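Local coordinates for protein adhesin LabA (Helicobacter pylori, PDB 6GMM) that acts as an adhesin whose extracellular domain probably recognises the sugar motif LacdiNAc on the gastric mucosa, helping the bacterium attach to its host, at residues N130-I134 against T197-L202; V75-A79 against S221-G225. Residues are numbered along the deposited sequence.

Contact 1 (N130-I134 against T197-L202)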
loop_
_atom_site.group_PDB
_atom_site.type_symbol
_atom_site.label_atom_id
_atom_site.label_comp_id
_atom_site.label_asym_id
_atom_site.label_seq_id
_atom_site.Cartn_x
_atom_site.Cartn_y
_atom_site.Cartn_z
ATOM N N ASN A 130 -8.045 28.555 6.328
ATOM C CA ASN A 130 -7.182 27.448 5.886
ATOM C C ASN A 130 -6.201 27.044 6.994
ATOM O O ASN A 130 -5.819 25.910 7.064
ATOM C CB ASN A 130 -6.439 27.805 4.623
ATOM C CG ASN A 130 -7.328 27.817 3.406
ATOM O OD1 ASN A 130 -8.351 27.133 3.330
ATOM N ND2 ASN A 130 -6.940 28.578 2.407
ATOM N N TYR A 131 -5.791 27.960 7.854
ATOM C CA TYR A 131 -4.900 27.565 8.939
ATOM C C TYR A 131 -5.710 26.688 9.889
ATOM O O TYR A 131 -5.253 25.594 10.218
ATOM C CB TYR A 131 -4.239 28.763 9.658
ATOM C CG TYR A 131 -3.119 28.300 10.566
ATOM C CD1 TYR A 131 -3.393 27.684 11.785
ATOM C CD2 TYR A 131 -1.791 28.382 10.162
ATOM C CE1 TYR A 131 -2.372 27.187 12.589
ATOM C CE2 TYR A 131 -0.761 27.894 10.960
ATOM C CZ TYR A 131 -1.058 27.282 12.167
ATOM O OH TYR A 131 -0.063 26.746 12.945
ATOM N N ALA A 132 -6.947 27.110 10.215
ATOM C CA ALA A 132 -7.854 26.387 11.102
ATOM C C ALA A 132 -8.091 24.964 10.595
ATOM O O ALA A 132 -8.019 24.018 11.387
ATOM C CB ALA A 132 -9.179 27.151 11.247
ATOM N N LYS A 133 -8.319 24.819 9.256
ATOM C CA LYS A 133 -8.563 23.562 8.526
ATOM C C LYS A 133 -7.376 22.598 8.673
ATOM O O LYS A 133 -7.559 21.454 9.120
ATOM C CB LYS A 133 -8.801 23.869 7.033
ATOM C CG LYS A 133 -9.626 22.836 6.296
ATOM C CD LYS A 133 -9.866 23.216 4.826
ATOM C CE LYS A 133 -11.134 24.012 4.609
ATOM N NZ LYS A 133 -11.207 24.582 3.234
ATOM N N ILE A 134 -6.176 23.055 8.277
ATOM C CA ILE A 134 -4.927 22.287 8.366
ATOM C C ILE A 134 -4.650 21.950 9.856
ATOM O O ILE A 134 -4.392 20.796 10.177
ATOM C CB ILE A 134 -3.742 23.062 7.739
ATOM C CG1 ILE A 134 -3.966 23.338 6.242
ATOM C CG2 ILE A 134 -2.414 22.344 8.020
ATOM C CD1 ILE A 134 -2.907 24.213 5.531
ATOM N N THR A 197 -6.323 16.317 4.130
ATOM C CA THR A 197 -6.724 17.690 4.387
ATOM C C THR A 197 -5.497 18.577 4.507
ATOM O O THR A 197 -5.492 19.673 3.928
ATOM C CB THR A 197 -7.613 17.768 5.626
ATOM O OG1 THR A 197 -8.842 17.105 5.334
ATOM C CG2 THR A 197 -7.905 19.222 6.054
ATOM N N ILE A 198 -4.478 18.141 5.271
ATOM C CA ILE A 198 -3.234 18.899 5.428
ATOM C C ILE A 198 -2.637 19.250 4.056
ATOM O O ILE A 198 -2.565 20.412 3.737
ATOM C CB ILE A 198 -2.199 18.137 6.293
ATOM C CG1 ILE A 198 -2.665 18.013 7.769
ATOM C CG2 ILE A 198 -0.806 18.803 6.176
ATOM C CD1 ILE A 198 -1.797 17.093 8.610
ATOM N N ILE A 199 -2.293 18.233 3.241
ATOM C CA ILE A 199 -1.626 18.346 1.946
ATOM C C ILE A 199 -2.518 19.009 0.904
ATOM O O ILE A 199 -2.053 19.925 0.219
ATOM C CB ILE A 199 -1.047 16.970 1.466
ATOM C CG1 ILE A 199 -0.350 16.192 2.624
ATOM C CG2 ILE A 199 -0.092 17.141 0.273
ATOM C CD1 ILE A 199 1.023 16.779 3.162
ATOM N N THR A 200 -3.794 18.575 0.788
ATOM C CA THR A 200 -4.717 19.181 -0.184
ATOM C C THR A 200 -4.882 20.681 0.101
ATOM O O THR A 200 -4.690 21.469 -0.835
ATOM C CB THR A 200 -6.036 18.410 -0.284
ATOM O OG1 THR A 200 -5.712 17.029 -0.505
ATOM C CG2 THR A 200 -6.905 18.897 -1.428
ATOM N N THR A 201 -5.153 21.074 1.404
ATOM C CA THR A 201 -5.323 22.496 1.773
ATOM C C THR A 201 -4.032 23.278 1.510
ATOM O O THR A 201 -4.101 24.362 0.927
ATOM C CB THR A 201 -5.882 22.682 3.200
ATOM O OG1 THR A 201 -6.946 21.744 3.438
ATOM C CG2 THR A 201 -6.419 24.057 3.415
ATOM N N LEU A 202 -2.859 22.706 1.888
ATOM C CA LEU A 202 -1.547 23.328 1.666
ATOM C C LEU A 202 -1.321 23.594 0.187
ATOM O O LEU A 202 -0.918 24.688 -0.192
ATOM C CB LEU A 202 -0.426 22.390 2.144
ATOM C CG LEU A 202 0.713 22.939 3.019
ATOM C CD1 LEU A 202 1.921 22.020 2.960
ATOM C CD2 LEU A 202 1.133 24.390 2.665
#

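Contact 2 (V75-A79 against S221-G225)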
loop_
_atom_site.group_PDB
_atom_site.type_symbol
_atom_site.label_atom_id
_atom_site.label_comp_id
_atom_site.label_asym_id
_atom_site.label_seq_id
_atom_site.Cartn_x
_atom_site.Cartn_y
_atom_site.Cartn_z
ATOM N N VAL A 75 7.702 20.693 9.432
ATOM C CA VAL A 75 8.982 21.203 8.958
ATOM C C VAL A 75 8.869 22.522 8.153
ATOM O O VAL A 75 9.876 23.238 8.072
ATOM C CB VAL A 75 9.803 20.113 8.205
ATOM C CG1 VAL A 75 9.464 20.066 6.720
ATOM C CG2 VAL A 75 11.300 20.311 8.428
ATOM N N MET A 76 7.686 22.873 7.572
ATOM C CA MET A 76 7.713 24.139 6.821
ATOM C C MET A 76 6.624 25.213 7.215
ATOM O O MET A 76 6.664 26.312 6.662
ATOM C CB MET A 76 7.718 23.892 5.303
ATOM C CG MET A 76 6.691 22.902 4.829
ATOM S SD MET A 76 5.031 23.595 4.895
ATOM C CE MET A 76 5.060 24.637 3.372
ATOM N N SER A 77 5.699 24.915 8.150
ATOM C CA SER A 77 4.640 25.839 8.584
ATOM C C SER A 77 5.201 27.171 9.130
ATOM O O SER A 77 4.650 28.254 8.856
ATOM C CB SER A 77 3.743 25.174 9.619
ATOM O OG SER A 77 4.488 24.796 10.771
ATOM N N TYR A 78 6.352 27.093 9.833
ATOM C CA TYR A 78 7.021 28.265 10.356
ATOM C C TYR A 78 7.408 29.251 9.259
ATOM O O TYR A 78 7.392 30.445 9.512
ATOM C CB TYR A 78 8.231 27.870 11.223
ATOM C CG TYR A 78 9.529 27.661 10.483
ATOM C CD1 TYR A 78 9.818 26.446 9.877
ATOM C CD2 TYR A 78 10.497 28.659 10.439
ATOM C CE1 TYR A 78 11.025 26.240 9.208
ATOM C CE2 TYR A 78 11.707 28.467 9.774
ATOM C CZ TYR A 78 11.960 27.261 9.142
ATOM O OH TYR A 78 13.154 27.072 8.484
ATOM N N ALA A 79 7.765 28.795 8.074
ATOM C CA ALA A 79 8.158 29.735 7.031
ATOM C C ALA A 79 6.992 30.150 6.125
ATOM O O ALA A 79 7.202 30.811 5.106
ATOM C CB ALA A 79 9.313 29.172 6.223
ATOM N N SER A 221 18.266 26.964 0.051
ATOM C CA SER A 221 16.964 27.243 0.675
ATOM C C SER A 221 17.030 27.130 2.201
ATOM O O SER A 221 18.120 26.996 2.760
ATOM C CB SER A 221 15.894 26.292 0.149
ATOM O OG SER A 221 15.892 25.093 0.906
ATOM N N LEU A 222 15.855 27.165 2.865
ATOM C CA LEU A 222 15.725 27.032 4.309
ATOM C C LEU A 222 15.870 25.599 4.782
ATOM O O LEU A 222 16.073 25.392 5.985
ATOM C CB LEU A 222 14.370 27.570 4.795
ATOM C CG LEU A 222 14.157 29.070 4.759
ATOM C CD1 LEU A 222 12.695 29.373 4.925
ATOM C CD2 LEU A 222 14.971 29.785 5.830
ATOM N N TRP A 223 15.713 24.606 3.860
ATOM C CA TRP A 223 15.806 23.191 4.178
ATOM C C TRP A 223 16.835 22.498 3.300
ATOM O O TRP A 223 16.905 22.759 2.092
ATOM C CB TRP A 223 14.440 22.487 3.996
ATOM C CG TRP A 223 13.256 23.252 4.527
ATOM C CD1 TRP A 223 12.597 23.039 5.703
ATOM C CD2 TRP A 223 12.538 24.287 3.845
ATOM N NE1 TRP A 223 11.545 23.923 5.823
ATOM C CE2 TRP A 223 11.483 24.697 4.694
ATOM C CE3 TRP A 223 12.711 24.944 2.614
ATOM C CZ2 TRP A 223 10.624 25.753 4.364
ATOM C CZ3 TRP A 223 11.862 25.992 2.292
ATOM C CH2 TRP A 223 10.832 26.383 3.158
ATOM N N GLU A 224 17.597 21.567 3.898
ATOM C CA GLU A 224 18.554 20.722 3.172
ATOM C C GLU A 224 17.747 19.806 2.263
ATOM O O GLU A 224 16.648 19.399 2.643
ATOM C CB GLU A 224 19.377 19.868 4.147
ATOM C CG GLU A 224 20.423 20.654 4.917
ATOM C CD GLU A 224 21.612 21.140 4.108
ATOM O OE1 GLU A 224 21.882 20.573 3.024
ATOM O OE2 GLU A 224 22.295 22.075 4.580
ATOM N N GLY A 225 18.250 19.541 1.060
ATOM C CA GLY A 225 17.564 18.663 0.110
ATOM C C GLY A 225 16.480 19.327 -0.718
ATOM O O GLY A 225 16.034 18.740 -1.706
#

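Contact 1 (N130-I134 against T197-L202)
I134 and T201 carry most of this interface, burying 96 and 77 Å² of the 317 Å² lost in total. I134 lays its side chain against helix 188-205: I134 CG1 is 3.7 Å from T201 CB, and I134 CD1 reaches to 3.9 Å from the backbone N of L202. The closest backbone approach is I134 CA to I198 CA, 4.7 Å; separately, I134 CG2 and I198 CG2 touch at 4.3 Å. T201 OG1 donates to T197 O at 2.6 Å within its own helix, which satisfies the hydroxyl, and T201 CG2 meets N130 OD1 at 3.6 Å. At the exposed margin K133 drapes its aliphatic part over the threonines, with K133 CD 3.6 Å from T201 OG1 and K133 CG 4.0 Å from T197 CG2. No hydrogen bond crosses, so van der Waals packing joins the segments. W73 of helix 57-76 touches both I134 and I198. The axes of segments 130-134 and 197-202 approach to 9.5 Å at 157°, an antiparallel pairing of helices 128-145 and 188-205 in the SabA-like adhesion domain's helical bundle.

Contact 2 (V75-A79 against S221-G225)
An indole hydrogen-bonded to a main-chain carbonyl defines this buried site, where the loop between helices 188-205 and 234-237 packs on segment 75-79, which begins in helix 57-76. W223 loses 91 Å² to the other segment, more than any other residue here. W223 NE1 donates to V75 O at 2.9 Å with an N-H...O angle of 153°, and the acceptor lies at the ring edge near its plane, as a good in-plane indole hydrogen bond requires. Apolar contacts flank this bond: W223 CZ2 is 3.6 Å from M76 CB and 4.1 Å from A79 CB, and W223 CD1 is 4.1 Å from V75 CG2. Segment 221-225 lies between C206 and C235, which form a disulfide, so W223 ties a disulfide-closed loop of the SabA-like adhesion domain to the helix 57-76 region. The loop is held locally by an ST turn, in which S221 OG accepts from W223 N at 3.0 Å; S221 OG also pairs with I226 O. L222 extends the contact, placing L222 CD1 3.6 Å from A79 CB and L222 CB 3.9 Å from Y78 OH. Y78 CE1 approaches W223 NE1 at 4.1 Å obliquely. F238 meets the W223 ring edge-to-face, and H327 does the same with Y78.

Both contacts lie on the same side of the chain's centre, their centres about 17 Å apart, and helix 57-76 relates them: its W73 backs the interface of contact 1, while V75 and M76 of this helix take part in contact 2. They touch directly where L202 CD1 packs 4.0 Å from M76 SD. Contact 1 is helix on helix, partly buried with an exposed lysine margin, and has no hydrogen bond between its segments. Contact 2 is the more buried, with none of its touching residues exposed, and joins segment 75-79 to an irregular loop, where a polar bond to a main-chain carbonyl accompanies the apolar contacts. Contact 2 spans 141 intervening residues, which include both segments of contact 1.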